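Local coordinates for protein transcriptional regulator, TetR family (Vibrio parahaemolyticus, PDB 3HE0) that probably binds regulatory DNA as a dimeric TetR-family transcriptional regulator, through an N-terminal helix-turn-helix region joined to an all-helical C-terminal domain, at residues Met82-Arg87 and Lys142-Phe147; Thr90-Ile95 and Val164-Lys169; Asp14-Ala19 and Gly46-Tyr51. All blocks are in the same frame, centred on the assembly; numbering follows the deposited sequence.

Contact 1: Met82-Arg87 and Lys142-Phe147. Unlike the reference sequence in segment 82-87: Arg87 (reference Cys).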
HETATM    1  N   MSE A  82     -12.378  14.885 -22.526  1.00 39.25           N
HETATM    2  CA  MSE A  82     -13.023  15.296 -21.264  1.00 38.09           C
HETATM    3  C   MSE A  82     -12.241  16.457 -20.632  1.00 35.78           C
HETATM    4  O   MSE A  82     -11.041  16.617 -20.888  1.00 35.36           O
HETATM    5  CB  MSE A  82     -13.069  14.132 -20.247  1.00 39.13           C
HETATM    6  CG  MSE A  82     -13.923  12.885 -20.612  1.00 41.65           C
HETATM    7 SE   MSE A  82     -13.819  11.370 -19.257  1.00 50.92          SE
HETATM    8  CE  MSE A  82     -15.009  10.078 -20.164  1.00 46.86           C
ATOM      9  N   PRO A  83     -12.911  17.272 -19.795  1.00 33.13           N
ATOM     10  CA  PRO A  83     -12.177  18.220 -18.963  1.00 31.45           C
ATOM     11  C   PRO A  83     -11.267  17.512 -17.946  1.00 29.59           C
ATOM     12  O   PRO A  83     -11.477  16.337 -17.636  1.00 27.64           O
ATOM     13  CB  PRO A  83     -13.286  19.005 -18.253  1.00 31.75           C
ATOM     14  CG  PRO A  83     -14.450  18.864 -19.130  1.00 32.50           C
ATOM     15  CD  PRO A  83     -14.359  17.491 -19.711  1.00 32.84           C
ATOM     16  N   LEU A  84     -10.259  18.237 -17.459  1.00 27.97           N
ATOM     17  CA  LEU A  84      -9.231  17.663 -16.591  1.00 26.77           C
ATOM     18  C   LEU A  84      -9.871  16.968 -15.411  1.00 25.95           C
ATOM     19  O   LEU A  84      -9.627  15.793 -15.175  1.00 24.50           O
ATOM     20  CB  LEU A  84      -8.280  18.747 -16.057  1.00 26.95           C
ATOM     21  CG  LEU A  84      -7.037  19.122 -16.862  1.00 26.35           C
ATOM     22  CD1 LEU A  84      -6.190  19.969 -15.980  1.00 24.79           C
ATOM     23  CD2 LEU A  84      -6.259  17.928 -17.345  1.00 26.06           C
ATOM     24  N   LYS A  85     -10.714  17.707 -14.690  1.00 25.66           N
ATOM     25  CA  LYS A  85     -11.270  17.211 -13.432  1.00 26.40           C
ATOM     26  C   LYS A  85     -12.129  15.964 -13.605  1.00 26.60           C
ATOM     27  O   LYS A  85     -12.211  15.138 -12.703  1.00 26.81           O
ATOM     28  CB  LYS A  85     -12.042  18.291 -12.688  1.00 26.08           C
ATOM     29  CG  LYS A  85     -12.354  17.944 -11.224  1.00 26.84           C
ATOM     30  CD  LYS A  85     -12.703  19.212 -10.443  1.00 28.28           C
ATOM     31  CE  LYS A  85     -13.211  18.961  -9.047  1.00 25.78           C
ATOM     32  NZ  LYS A  85     -13.324  20.265  -8.351  1.00 27.65           N
ATOM     33  N   GLU A  86     -12.724  15.806 -14.774  1.00 27.09           N
ATOM     34  CA  GLU A  86     -13.580  14.675 -15.037  1.00 27.48           C
ATOM     35  C   GLU A  86     -12.742  13.475 -15.362  1.00 26.69           C
ATOM     36  O   GLU A  86     -13.076  12.355 -14.968  1.00 26.05           O
ATOM     37  CB  GLU A  86     -14.548  14.986 -16.198  1.00 28.33           C
ATOM     38  CG  GLU A  86     -15.467  13.822 -16.563  1.00 33.02           C
ATOM     39  CD  GLU A  86     -16.107  13.149 -15.315  1.00 40.15           C
ATOM     40  OE1 GLU A  86     -16.548  13.856 -14.361  1.00 42.47           O
ATOM     41  OE2 GLU A  86     -16.140  11.893 -15.286  1.00 46.01           O
ATOM     42  N   ARG A  87     -11.675  13.683 -16.127  1.00 26.00           N
ATOM     43  CA  ARG A  87     -10.712  12.597 -16.313  1.00 25.96           C
ATOM     44  C   ARG A  87     -10.163  12.155 -14.944  1.00 24.93           C
ATOM     45  O   ARG A  87     -10.050  10.971 -14.676  1.00 24.99           O
ATOM     46  CB  ARG A  87      -9.563  13.019 -17.227  1.00 26.04           C
ATOM     47  CG  ARG A  87      -9.967  13.202 -18.671  1.00 27.39           C
ATOM     48  CD  ARG A  87      -8.764  13.473 -19.528  1.00 28.45           C
ATOM     49  NE  ARG A  87      -8.615  14.896 -19.757  1.00 29.67           N
ATOM     50  CZ  ARG A  87      -7.469  15.508 -20.057  1.00 30.14           C
ATOM     51  NH1 ARG A  87      -7.469  16.815 -20.253  1.00 31.76           N
ATOM     52  NH2 ARG A  87      -6.326  14.845 -20.152  1.00 29.74           N
ATOM     53  N   LYS A 142      -0.440  20.653 -15.635  1.00 26.81           N
ATOM     54  CA  LYS A 142       0.696  21.525 -15.317  1.00 27.11           C
ATOM     55  C   LYS A 142       0.848  22.560 -16.416  1.00 27.84           C
ATOM     56  O   LYS A 142       1.055  23.727 -16.124  1.00 28.39           O
ATOM     57  CB  LYS A 142       2.006  20.738 -15.116  1.00 26.38           C
ATOM     58  CG  LYS A 142       2.103  20.007 -13.767  1.00 25.32           C
ATOM     59  CD  LYS A 142       3.443  19.297 -13.586  1.00 24.47           C
ATOM     60  CE  LYS A 142       3.536  17.975 -14.315  1.00 23.42           C
ATOM     61  NZ  LYS A 142       4.837  17.276 -14.059  1.00 21.44           N
ATOM     62  N   GLU A 143       0.714  22.138 -17.671  1.00 28.60           N
ATOM     63  CA  GLU A 143       0.826  23.051 -18.792  1.00 29.39           C
ATOM     64  C   GLU A 143      -0.218  24.153 -18.662  1.00 29.19           C
ATOM     65  O   GLU A 143       0.056  25.320 -18.955  1.00 29.19           O
ATOM     66  CB  GLU A 143       0.690  22.289 -20.119  1.00 30.25           C
ATOM     67  CG  GLU A 143       1.921  21.371 -20.385  1.00 33.37           C
ATOM     68  CD  GLU A 143       1.700  20.224 -21.395  1.00 36.09           C
ATOM     69  OE1 GLU A 143       0.675  20.223 -22.110  1.00 40.52           O
ATOM     70  OE2 GLU A 143       2.580  19.327 -21.479  1.00 35.85           O
ATOM     71  N   GLU A 144      -1.401  23.787 -18.174  1.00 28.84           N
ATOM     72  CA  GLU A 144      -2.510  24.740 -18.033  1.00 28.38           C
ATOM     73  C   GLU A 144      -2.450  25.580 -16.771  1.00 27.22           C
ATOM     74  O   GLU A 144      -3.337  26.383 -16.529  1.00 27.13           O
ATOM     75  CB  GLU A 144      -3.857  24.002 -18.094  1.00 28.66           C
ATOM     76  CG  GLU A 144      -4.206  23.538 -19.502  1.00 30.23           C
ATOM     77  CD  GLU A 144      -5.386  22.567 -19.557  1.00 33.25           C
ATOM     78  OE1 GLU A 144      -6.083  22.376 -18.546  1.00 34.28           O
ATOM     79  OE2 GLU A 144      -5.629  21.992 -20.644  1.00 39.67           O
ATOM     80  N   GLY A 145      -1.430  25.381 -15.945  1.00 26.35           N
ATOM     81  CA  GLY A 145      -1.296  26.145 -14.713  1.00 25.29           C
ATOM     82  C   GLY A 145      -2.273  25.727 -13.624  1.00 24.76           C
ATOM     83  O   GLY A 145      -2.448  26.444 -12.635  1.00 24.17           O
ATOM     84  N   VAL A 146      -2.893  24.556 -13.788  1.00 24.26           N
ATOM     85  CA  VAL A 146      -3.892  24.066 -12.849  1.00 23.69           C
ATOM     86  C   VAL A 146      -3.242  23.306 -11.724  1.00 23.80           C
ATOM     87  O   VAL A 146      -3.538  23.546 -10.551  1.00 24.07           O
ATOM     88  CB  VAL A 146      -4.922  23.190 -13.577  1.00 24.41           C
ATOM     89  CG1 VAL A 146      -5.764  22.382 -12.587  1.00 23.65           C
ATOM     90  CG2 VAL A 146      -5.784  24.084 -14.457  1.00 21.19           C
ATOM     91  N   PHE A 147      -2.312  22.426 -12.081  1.00 24.29           N
ATOM     92  CA  PHE A 147      -1.609  21.576 -11.106  1.00 23.64           C
ATOM     93  C   PHE A 147      -0.297  22.175 -10.608  1.00 23.61           C
ATOM     94  O   PHE A 147       0.356  22.939 -11.305  1.00 23.06           O
ATOM     95  CB  PHE A 147      -1.315  20.201 -11.707  1.00 23.78           C
ATOM     96  CG  PHE A 147      -2.537  19.381 -11.996  1.00 23.74           C
ATOM     97  CD1 PHE A 147      -3.679  19.480 -11.205  1.00 24.32           C
ATOM     98  CD2 PHE A 147      -2.521  18.443 -13.005  1.00 23.04           C
ATOM     99  CE1 PHE A 147      -4.810  18.691 -11.462  1.00 23.90           C
ATOM    100  CE2 PHE A 147      -3.644  17.653 -13.258  1.00 24.58           C
ATOM    101  CZ  PHE A 147      -4.798  17.790 -12.488  1.00 24.07           C
TER
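The ring of Phe147 takes Leu84 CD1 obliquely, with ring atom CZ 4.3 Å from that methyl, while Trp190 meets the same ring edge-to-face. A second flat group, the carboxylate of Glu144, lies alongside Leu84. Its OE1 is 3.5 Å from Leu84 CD1, a van der Waals contact in which the two side chains run past each other in opposite senses. Val146 instead reaches tip to tip, its CG1 4.2 Å from the same CD1, so one leucine methyl serves three partners. The valine branch that meets it, CG1, stands anti to the backbone N (chi1 166°). No hydrogen bond crosses between the segments. Gln140 NE2 bonds Glu144 OE2, and Gln140 OE1 makes a weak hydrogen bond with Arg87 NH1. Arg87 NE donates to Met82 O at 3.2 Å, from above the carbonyl plane, tying the turn before Pro83 to the first helical turn. Gly145, with positive phi, ends helix 132-143 in a Schellman motif, after which Val146 and Phe147 meet Leu84. The first turn of helix 84-97 thus packs on the residues that follow helix 132-143, with helix 179-193 alongside, reached through Trp190 and by Lys85 bridging to Glu187.

Contact 2: Thr90-Ile95 and Val164-Lys169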
ATOM      1  N   THR A  90     -12.832  10.141 -13.071  1.00 24.20           N
ATOM      2  CA  THR A  90     -13.066   8.833 -13.642  1.00 23.83           C
ATOM      3  C   THR A  90     -12.017   7.833 -13.145  1.00 24.65           C
ATOM      4  O   THR A  90     -12.347   6.765 -12.636  1.00 24.59           O
ATOM      5  CB  THR A  90     -13.071   8.873 -15.205  1.00 23.78           C
ATOM      6  OG1 THR A  90     -14.031   9.832 -15.653  1.00 23.96           O
ATOM      7  CG2 THR A  90     -13.429   7.527 -15.803  1.00 20.85           C
HETATM    8  N   MSE A  91     -10.751   8.192 -13.300  1.00 25.58           N
HETATM    9  CA  MSE A  91      -9.655   7.321 -12.916  1.00 26.45           C
HETATM   10  C   MSE A  91      -9.677   7.079 -11.412  1.00 25.66           C
HETATM   11  O   MSE A  91      -9.433   5.963 -10.964  1.00 25.57           O
HETATM   12  CB  MSE A  91      -8.313   7.932 -13.325  1.00 26.86           C
HETATM   13  CG  MSE A  91      -8.103   7.923 -14.821  1.00 30.92           C
HETATM   14 SE   MSE A  91      -6.467   8.853 -15.313  1.00 41.00          SE
HETATM   15  CE  MSE A  91      -6.524   8.520 -17.235  1.00 39.47           C
ATOM     16  N   TRP A  92      -9.982   8.118 -10.641  1.00 25.06           N
ATOM     17  CA  TRP A  92     -10.016   7.996  -9.177  1.00 24.54           C
ATOM     18  C   TRP A  92     -11.037   6.924  -8.816  1.00 24.82           C
ATOM     19  O   TRP A  92     -10.772   6.061  -8.001  1.00 24.39           O
ATOM     20  CB  TRP A  92     -10.388   9.345  -8.547  1.00 24.03           C
ATOM     21  CG  TRP A  92     -10.096   9.474  -7.106  1.00 22.93           C
ATOM     22  CD1 TRP A  92      -9.081  10.197  -6.524  1.00 23.27           C
ATOM     23  CD2 TRP A  92     -10.831   8.888  -6.031  1.00 21.24           C
ATOM     24  NE1 TRP A  92      -9.147  10.086  -5.156  1.00 21.39           N
ATOM     25  CE2 TRP A  92     -10.219   9.291  -4.835  1.00 20.40           C
ATOM     26  CE3 TRP A  92     -11.964   8.075  -5.965  1.00 21.29           C
ATOM     27  CZ2 TRP A  92     -10.680   8.880  -3.602  1.00 20.95           C
ATOM     28  CZ3 TRP A  92     -12.420   7.685  -4.733  1.00 22.15           C
ATOM     29  CH2 TRP A  92     -11.779   8.086  -3.570  1.00 19.48           C
ATOM     30  N   LEU A  93     -12.203   6.975  -9.450  1.00 25.40           N
ATOM     31  CA  LEU A  93     -13.288   6.016  -9.180  1.00 26.07           C
ATOM     32  C   LEU A  93     -12.986   4.629  -9.737  1.00 26.20           C
ATOM     33  O   LEU A  93     -13.347   3.617  -9.139  1.00 26.76           O
ATOM     34  CB  LEU A  93     -14.623   6.518  -9.737  1.00 25.80           C
ATOM     35  CG  LEU A  93     -15.296   7.605  -8.894  1.00 26.81           C
ATOM     36  CD1 LEU A  93     -16.555   8.133  -9.597  1.00 25.63           C
ATOM     37  CD2 LEU A  93     -15.652   7.091  -7.496  1.00 25.86           C
ATOM     38  N   ASN A  94     -12.317   4.562 -10.878  1.00 26.56           N
ATOM     39  CA  ASN A  94     -11.820   3.260 -11.341  1.00 26.79           C
ATOM     40  C   ASN A  94     -10.873   2.657 -10.290  1.00 26.89           C
ATOM     41  O   ASN A  94     -10.879   1.445 -10.040  1.00 27.80           O
ATOM     42  CB  ASN A  94     -11.084   3.375 -12.694  1.00 26.71           C
ATOM     43  CG  ASN A  94     -12.017   3.699 -13.861  1.00 26.71           C
ATOM     44  OD1 ASN A  94     -13.199   3.434 -13.797  1.00 23.43           O
ATOM     45  ND2 ASN A  94     -11.467   4.277 -14.940  1.00 26.67           N
ATOM     46  N   ILE A  95     -10.029   3.487  -9.691  1.00 26.77           N
ATOM     47  CA  ILE A  95      -9.095   2.956  -8.700  1.00 26.69           C
ATOM     48  C   ILE A  95      -9.902   2.424  -7.521  1.00 26.44           C
ATOM     49  O   ILE A  95      -9.617   1.355  -7.026  1.00 26.14           O
ATOM     50  CB  ILE A  95      -8.024   3.987  -8.235  1.00 26.55           C
ATOM     51  CG1 ILE A  95      -7.027   4.271  -9.353  1.00 26.90           C
ATOM     52  CG2 ILE A  95      -7.248   3.469  -6.975  1.00 26.44           C
ATOM     53  CD1 ILE A  95      -6.214   5.584  -9.132  1.00 26.65           C
ATOM     54  N   VAL A 164      -5.801   4.573  -3.271  1.00 27.91           N
ATOM     55  CA  VAL A 164      -5.667   3.126  -3.180  1.00 26.54           C
ATOM     56  C   VAL A 164      -5.803   2.759  -1.709  1.00 26.53           C
ATOM     57  O   VAL A 164      -6.494   1.821  -1.340  1.00 25.67           O
ATOM     58  CB  VAL A 164      -4.296   2.682  -3.733  1.00 26.46           C
ATOM     59  CG1 VAL A 164      -4.016   1.218  -3.424  1.00 24.98           C
ATOM     60  CG2 VAL A 164      -4.239   2.958  -5.229  1.00 24.72           C
ATOM     61  N   ALA A 165      -5.171   3.562  -0.862  1.00 26.88           N
ATOM     62  CA  ALA A 165      -5.163   3.334   0.566  1.00 26.76           C
ATOM     63  C   ALA A 165      -6.543   3.460   1.158  1.00 26.46           C
ATOM     64  O   ALA A 165      -6.926   2.660   1.998  1.00 25.93           O
ATOM     65  CB  ALA A 165      -4.184   4.294   1.257  1.00 27.05           C
ATOM     66  N   LEU A 166      -7.289   4.462   0.723  1.00 26.93           N
ATOM     67  CA  LEU A 166      -8.661   4.632   1.193  1.00 27.49           C
ATOM     68  C   LEU A 166      -9.523   3.433   0.776  1.00 28.47           C
ATOM     69  O   LEU A 166     -10.307   2.886   1.571  1.00 27.55           O
ATOM     70  CB  LEU A 166      -9.278   5.917   0.618  1.00 27.39           C
ATOM     71  CG  LEU A 166      -9.003   7.259   1.285  1.00 26.61           C
ATOM     72  CD1 LEU A 166      -9.705   8.309   0.485  1.00 26.08           C
ATOM     73  CD2 LEU A 166      -9.498   7.267   2.679  1.00 23.71           C
ATOM     74  N   ALA A 167      -9.394   3.058  -0.494  1.00 29.60           N
ATOM     75  CA  ALA A 167     -10.137   1.934  -1.035  1.00 30.84           C
ATOM     76  C   ALA A 167      -9.821   0.684  -0.231  1.00 32.08           C
ATOM     77  O   ALA A 167     -10.722   0.009   0.247  1.00 32.50           O
ATOM     78  CB  ALA A 167      -9.794   1.739  -2.501  1.00 30.59           C
ATOM     79  N   ARG A 168      -8.532   0.410  -0.065  1.00 34.09           N
ATOM     80  CA  ARG A 168      -8.046  -0.768   0.663  1.00 35.60           C
ATOM     81  C   ARG A 168      -8.650  -0.796   2.056  1.00 36.38           C
ATOM     82  O   ARG A 168      -9.272  -1.760   2.449  1.00 35.89           O
ATOM     83  CB  ARG A 168      -6.519  -0.716   0.746  1.00 36.00           C
ATOM     84  CG  ARG A 168      -5.752  -2.038   0.822  1.00 38.73           C
ATOM     85  CD  ARG A 168      -4.249  -1.780   0.460  1.00 42.77           C
ATOM     86  NE  ARG A 168      -3.696  -0.630   1.210  1.00 46.65           N
ATOM     87  CZ  ARG A 168      -2.873   0.328   0.736  1.00 50.51           C
ATOM     88  NH1 ARG A 168      -2.434   0.337  -0.529  1.00 51.50           N
ATOM     89  NH2 ARG A 168      -2.483   1.320   1.548  1.00 52.13           N
ATOM     90  N   LYS A 169      -8.499   0.298   2.785  1.00 38.01           N
ATOM     91  CA  LYS A 169      -9.036   0.387   4.139  1.00 39.29           C
ATOM     92  C   LYS A 169     -10.574   0.396   4.199  1.00 39.69           C
ATOM     93  O   LYS A 169     -11.144  -0.000   5.220  1.00 39.86           O
ATOM     94  CB  LYS A 169      -8.441   1.603   4.873  1.00 39.93           C
ATOM     95  CG  LYS A 169      -6.964   1.406   5.289  1.00 41.70           C
ATOM     96  CD  LYS A 169      -6.544   2.296   6.475  1.00 43.48           C
ATOM     97  CE  LYS A 169      -5.147   1.943   7.002  1.00 44.27           C
ATOM     98  NZ  LYS A 169      -5.122   0.611   7.696  1.00 45.19           N
TER
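Within the helical C-terminal domain, helix 84-97 meets helix 160-171 through two apolar pairs, Ile95 with Val164 and Trp92 with Leu166. The tighter pair is formed by branch methyls: Ile95 CG2 sits 3.5 Å from Val164 CG2, and the two side chains cross at about a right angle. The same isoleucine methyl comes within 4.1 Å of Val164 CA, close against the backbone. In Ile95 the touching CG2 is anti to the backbone N, whereas in Val164 the touching CG2 lies beside it (chi1 170° for the other branch). Bacterial regulators of this family usually use this domain for dimerisation and effector binding. Consistent with the first role, helix 160-171 also packs on the second subunit, with Leu166 against Gly157 and Ala165 against Glu161 of that subunit. A glycerol, probably from the crystallisation liquor, lies about 4 Å from the Ile95 side chain. The indole of Trp92 turns toward helix 160-171 with CG anti to the backbone N (chi1 -164°). It offers the edge of its six-membered ring, where Leu166 CD1 lies near the ring plane, 4.2 Å from CZ2. Leu182, Ile186 and Ser189 of helix 179-193 also touch the indole, as does Ser163.

Contact 3: Asp14-Ala19 and Gly46-Tyr51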
ATOM      1  N   ASP A  14      -2.122 -16.863 -22.074  1.00 27.31           N
ATOM      2  CA  ASP A  14      -3.056 -16.130 -21.219  1.00 28.26           C
ATOM      3  C   ASP A  14      -3.736 -17.036 -20.190  1.00 26.96           C
ATOM      4  O   ASP A  14      -3.844 -16.678 -19.034  1.00 27.07           O
ATOM      5  CB  ASP A  14      -4.152 -15.474 -22.073  1.00 29.14           C
ATOM      6  CG  ASP A  14      -3.621 -14.371 -22.977  1.00 31.22           C
ATOM      7  OD1 ASP A  14      -2.769 -13.557 -22.543  1.00 36.88           O
ATOM      8  OD2 ASP A  14      -4.095 -14.305 -24.126  1.00 35.56           O
ATOM      9  N   GLN A  15      -4.177 -18.211 -20.628  1.00 26.05           N
ATOM     10  CA  GLN A  15      -4.767 -19.192 -19.726  1.00 25.89           C
ATOM     11  C   GLN A  15      -3.814 -19.531 -18.561  1.00 24.18           C
ATOM     12  O   GLN A  15      -4.206 -19.576 -17.385  1.00 23.64           O
ATOM     13  CB  GLN A  15      -5.127 -20.445 -20.518  1.00 26.75           C
ATOM     14  CG  GLN A  15      -5.836 -21.506 -19.729  1.00 29.38           C
ATOM     15  CD  GLN A  15      -6.260 -22.673 -20.613  1.00 34.02           C
ATOM     16  OE1 GLN A  15      -6.958 -22.482 -21.606  1.00 37.54           O
ATOM     17  NE2 GLN A  15      -5.857 -23.881 -20.244  1.00 33.92           N
ATOM     18  N   ILE A  16      -2.550 -19.713 -18.896  1.00 21.94           N
ATOM     19  CA  ILE A  16      -1.546 -20.046 -17.905  1.00 20.79           C
ATOM     20  C   ILE A  16      -1.308 -18.860 -16.990  1.00 20.64           C
ATOM     21  O   ILE A  16      -1.123 -19.042 -15.775  1.00 19.97           O
ATOM     22  CB  ILE A  16      -0.174 -20.482 -18.578  1.00 19.63           C
ATOM     23  CG1 ILE A  16      -0.354 -21.783 -19.362  1.00 19.73           C
ATOM     24  CG2 ILE A  16       0.919 -20.624 -17.525  1.00 18.53           C
ATOM     25  CD1 ILE A  16       0.812 -22.099 -20.422  1.00 19.47           C
ATOM     26  N   LEU A  17      -1.252 -17.663 -17.577  1.00 20.55           N
ATOM     27  CA  LEU A  17      -1.070 -16.447 -16.781  1.00 21.62           C
ATOM     28  C   LEU A  17      -2.259 -16.219 -15.856  1.00 21.54           C
ATOM     29  O   LEU A  17      -2.084 -15.822 -14.711  1.00 21.59           O
ATOM     30  CB  LEU A  17      -0.861 -15.208 -17.655  1.00 21.40           C
ATOM     31  CG  LEU A  17       0.542 -15.001 -18.216  1.00 23.67           C
ATOM     32  CD1 LEU A  17       0.572 -13.724 -19.004  1.00 25.03           C
ATOM     33  CD2 LEU A  17       1.646 -15.007 -17.152  1.00 23.02           C
ATOM     34  N   ALA A  18      -3.450 -16.495 -16.367  1.00 22.04           N
ATOM     35  CA  ALA A  18      -4.675 -16.395 -15.572  1.00 23.19           C
ATOM     36  C   ALA A  18      -4.626 -17.368 -14.396  1.00 23.41           C
ATOM     37  O   ALA A  18      -4.837 -16.959 -13.276  1.00 24.13           O
ATOM     38  CB  ALA A  18      -5.898 -16.660 -16.419  1.00 22.29           C
ATOM     39  N   ALA A  19      -4.285 -18.636 -14.648  1.00 23.81           N
ATOM     40  CA  ALA A  19      -4.154 -19.625 -13.551  1.00 23.14           C
ATOM     41  C   ALA A  19      -3.098 -19.165 -12.553  1.00 23.04           C
ATOM     42  O   ALA A  19      -3.320 -19.192 -11.337  1.00 22.07           O
ATOM     43  CB  ALA A  19      -3.797 -21.000 -14.090  1.00 21.48           C
ATOM     44  N   GLY A  46       4.530 -29.925 -19.412  1.00 26.06           N
ATOM     45  CA  GLY A  46       5.376 -29.631 -20.561  1.00 24.85           C
ATOM     46  C   GLY A  46       4.892 -28.422 -21.341  1.00 23.59           C
ATOM     47  O   GLY A  46       5.690 -27.662 -21.850  1.00 22.46           O
ATOM     48  N   THR A  47       3.574 -28.235 -21.413  1.00 22.36           N
ATOM     49  CA  THR A  47       3.016 -27.055 -22.060  1.00 21.45           C
ATOM     50  C   THR A  47       3.525 -25.749 -21.428  1.00 20.57           C
ATOM     51  O   THR A  47       3.758 -24.788 -22.129  1.00 20.12           O
ATOM     52  CB  THR A  47       1.488 -27.114 -22.059  1.00 21.45           C
ATOM     53  OG1 THR A  47       1.107 -28.258 -22.840  1.00 23.91           O
ATOM     54  CG2 THR A  47       0.854 -25.853 -22.641  1.00 18.64           C
ATOM     55  N   ILE A  48       3.714 -25.716 -20.121  1.00 19.54           N
ATOM     56  CA  ILE A  48       4.148 -24.489 -19.488  1.00 19.52           C
ATOM     57  C   ILE A  48       5.528 -24.071 -19.983  1.00 19.08           C
ATOM     58  O   ILE A  48       5.810 -22.873 -20.165  1.00 19.40           O
ATOM     59  CB  ILE A  48       4.162 -24.607 -17.965  1.00 19.83           C
ATOM     60  CG1 ILE A  48       2.722 -24.754 -17.469  1.00 20.57           C
ATOM     61  CG2 ILE A  48       4.862 -23.357 -17.309  1.00 19.30           C
ATOM     62  CD1 ILE A  48       2.607 -25.364 -16.132  1.00 23.33           C
ATOM     63  N   TYR A  49       6.389 -25.054 -20.197  1.00 18.36           N
ATOM     64  CA  TYR A  49       7.744 -24.791 -20.662  1.00 18.45           C
ATOM     65  C   TYR A  49       7.860 -24.434 -22.136  1.00 16.88           C
ATOM     66  O   TYR A  49       8.930 -24.041 -22.582  1.00 16.89           O
ATOM     67  CB  TYR A  49       8.665 -25.944 -20.272  1.00 19.03           C
ATOM     68  CG  TYR A  49       8.791 -26.013 -18.753  1.00 22.87           C
ATOM     69  CD1 TYR A  49       9.580 -25.108 -18.075  1.00 27.05           C
ATOM     70  CD2 TYR A  49       8.104 -26.954 -18.016  1.00 25.72           C
ATOM     71  CE1 TYR A  49       9.708 -25.138 -16.704  1.00 30.16           C
ATOM     72  CE2 TYR A  49       8.230 -27.006 -16.634  1.00 29.45           C
ATOM     73  CZ  TYR A  49       9.041 -26.089 -15.986  1.00 31.68           C
ATOM     74  OH  TYR A  49       9.174 -26.093 -14.611  1.00 35.63           O
ATOM     75  N   ARG A  50       6.771 -24.534 -22.881  1.00 15.92           N
ATOM     76  CA  ARG A  50       6.739 -24.039 -24.244  1.00 17.00           C
ATOM     77  C   ARG A  50       6.486 -22.546 -24.311  1.00 16.49           C
ATOM     78  O   ARG A  50       6.569 -21.950 -25.402  1.00 16.14           O
ATOM     79  CB  ARG A  50       5.677 -24.763 -25.034  1.00 17.51           C
ATOM     80  CG  ARG A  50       5.918 -26.277 -25.048  1.00 20.44           C
ATOM     81  CD  ARG A  50       5.436 -26.890 -26.304  1.00 25.97           C
ATOM     82  NE  ARG A  50       4.012 -27.028 -26.239  1.00 29.25           N
ATOM     83  CZ  ARG A  50       3.404 -28.084 -25.730  1.00 33.49           C
ATOM     84  NH1 ARG A  50       4.126 -29.094 -25.243  1.00 34.48           N
ATOM     85  NH2 ARG A  50       2.076 -28.114 -25.700  1.00 35.19           N
ATOM     86  N   TYR A  51       6.186 -21.971 -23.154  1.00 15.73           N
ATOM     87  CA  TYR A  51       5.859 -20.549 -23.033  1.00 17.01           C
ATOM     88  C   TYR A  51       6.760 -19.825 -22.061  1.00 17.74           C
ATOM     89  O   TYR A  51       7.032 -18.683 -22.300  1.00 18.52           O
ATOM     90  CB  TYR A  51       4.398 -20.315 -22.608  1.00 16.05           C
ATOM     91  CG  TYR A  51       3.431 -20.767 -23.628  1.00 15.99           C
ATOM     92  CD1 TYR A  51       3.052 -19.945 -24.682  1.00 17.53           C
ATOM     93  CD2 TYR A  51       2.915 -22.050 -23.577  1.00 16.90           C
ATOM     94  CE1 TYR A  51       2.148 -20.416 -25.656  1.00 15.92           C
ATOM     95  CE2 TYR A  51       2.068 -22.516 -24.529  1.00 16.36           C
ATOM     96  CZ  TYR A  51       1.682 -21.708 -25.568  1.00 16.47           C
ATOM     97  OH  TYR A  51       0.797 -22.242 -26.489  1.00 17.90           O
TER
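Ile16 carries its side of this contact alone, its CD1 methyl entering between Thr47, Ile48 and Tyr51. The second segment belongs to the predicted helix-turn-helix, and helix 45-49 occupies the place of the recognition helix of TetR-family repressors; helix 13-27 packs against it through Ile16. In this isoleucine CG1 lies anti to the carbonyl carbon, and the extended chain beyond it (chi2 163°) carries CD1 out from helix 13-27 toward helix 45-49. Tyr51 gives the nearest approach, CD2 to Ile16 CD1 at 3.8 Å. The two side chains cross at about a right angle, and the methyl comes obliquely to the ring. Longer contacts follow: Ile16 CD1 is 4.2 Å from Ile48 CA and 4.4 Å from Ile48 CG1, so it meets backbone as well as side chain. Thr47 contributes its CG2, 4.4 Å from Ile16 CD1. With chi1 -63° this methyl is anti to the backbone N and OG1 lies beside it.

Around this centre, Ile48 also rests on Met34 and Ala38 of helix 34-41, joining the two helices of the motif, while Ile16 extends the apolar patch to Phe52. Tyr51 is held at its far end as well, where its hydroxyl is hydrogen-bonded to the backbone N of Lys12, just before helix 13-27. Tyr49 points away from helix 13-27 and is exposed, as is Arg50, an arrangement consistent with an outer surface that faces DNA in relatives. Arg50 folds back on its own segment, with Thr47 CA lying 3.7 Å above the centre of one guanidinium face.

From the N terminus, contact 3 comes first and closes a largely helical loop of 26 residues, drawing the end of the predicted helix-turn-helix onto helix 13-27. The chain then passes along helix 55-74 into the C-terminal domain, where contact 1 opens at 82-87 and contact 2 at 90-95, both on helix 84-97. Contact 1 closes at 142-147 before contact 2 closes at 164-169, so the two cross, joining the start of helix 84-97 to the residues after helix 132-143, and the later turns of helix 84-97 to helix 160-171. They touch where Met82 SE packs 3.9 Å from Thr90 OG1. Contact 3 is centred about 42 Å from contact 1 and about 31 Å from contact 2.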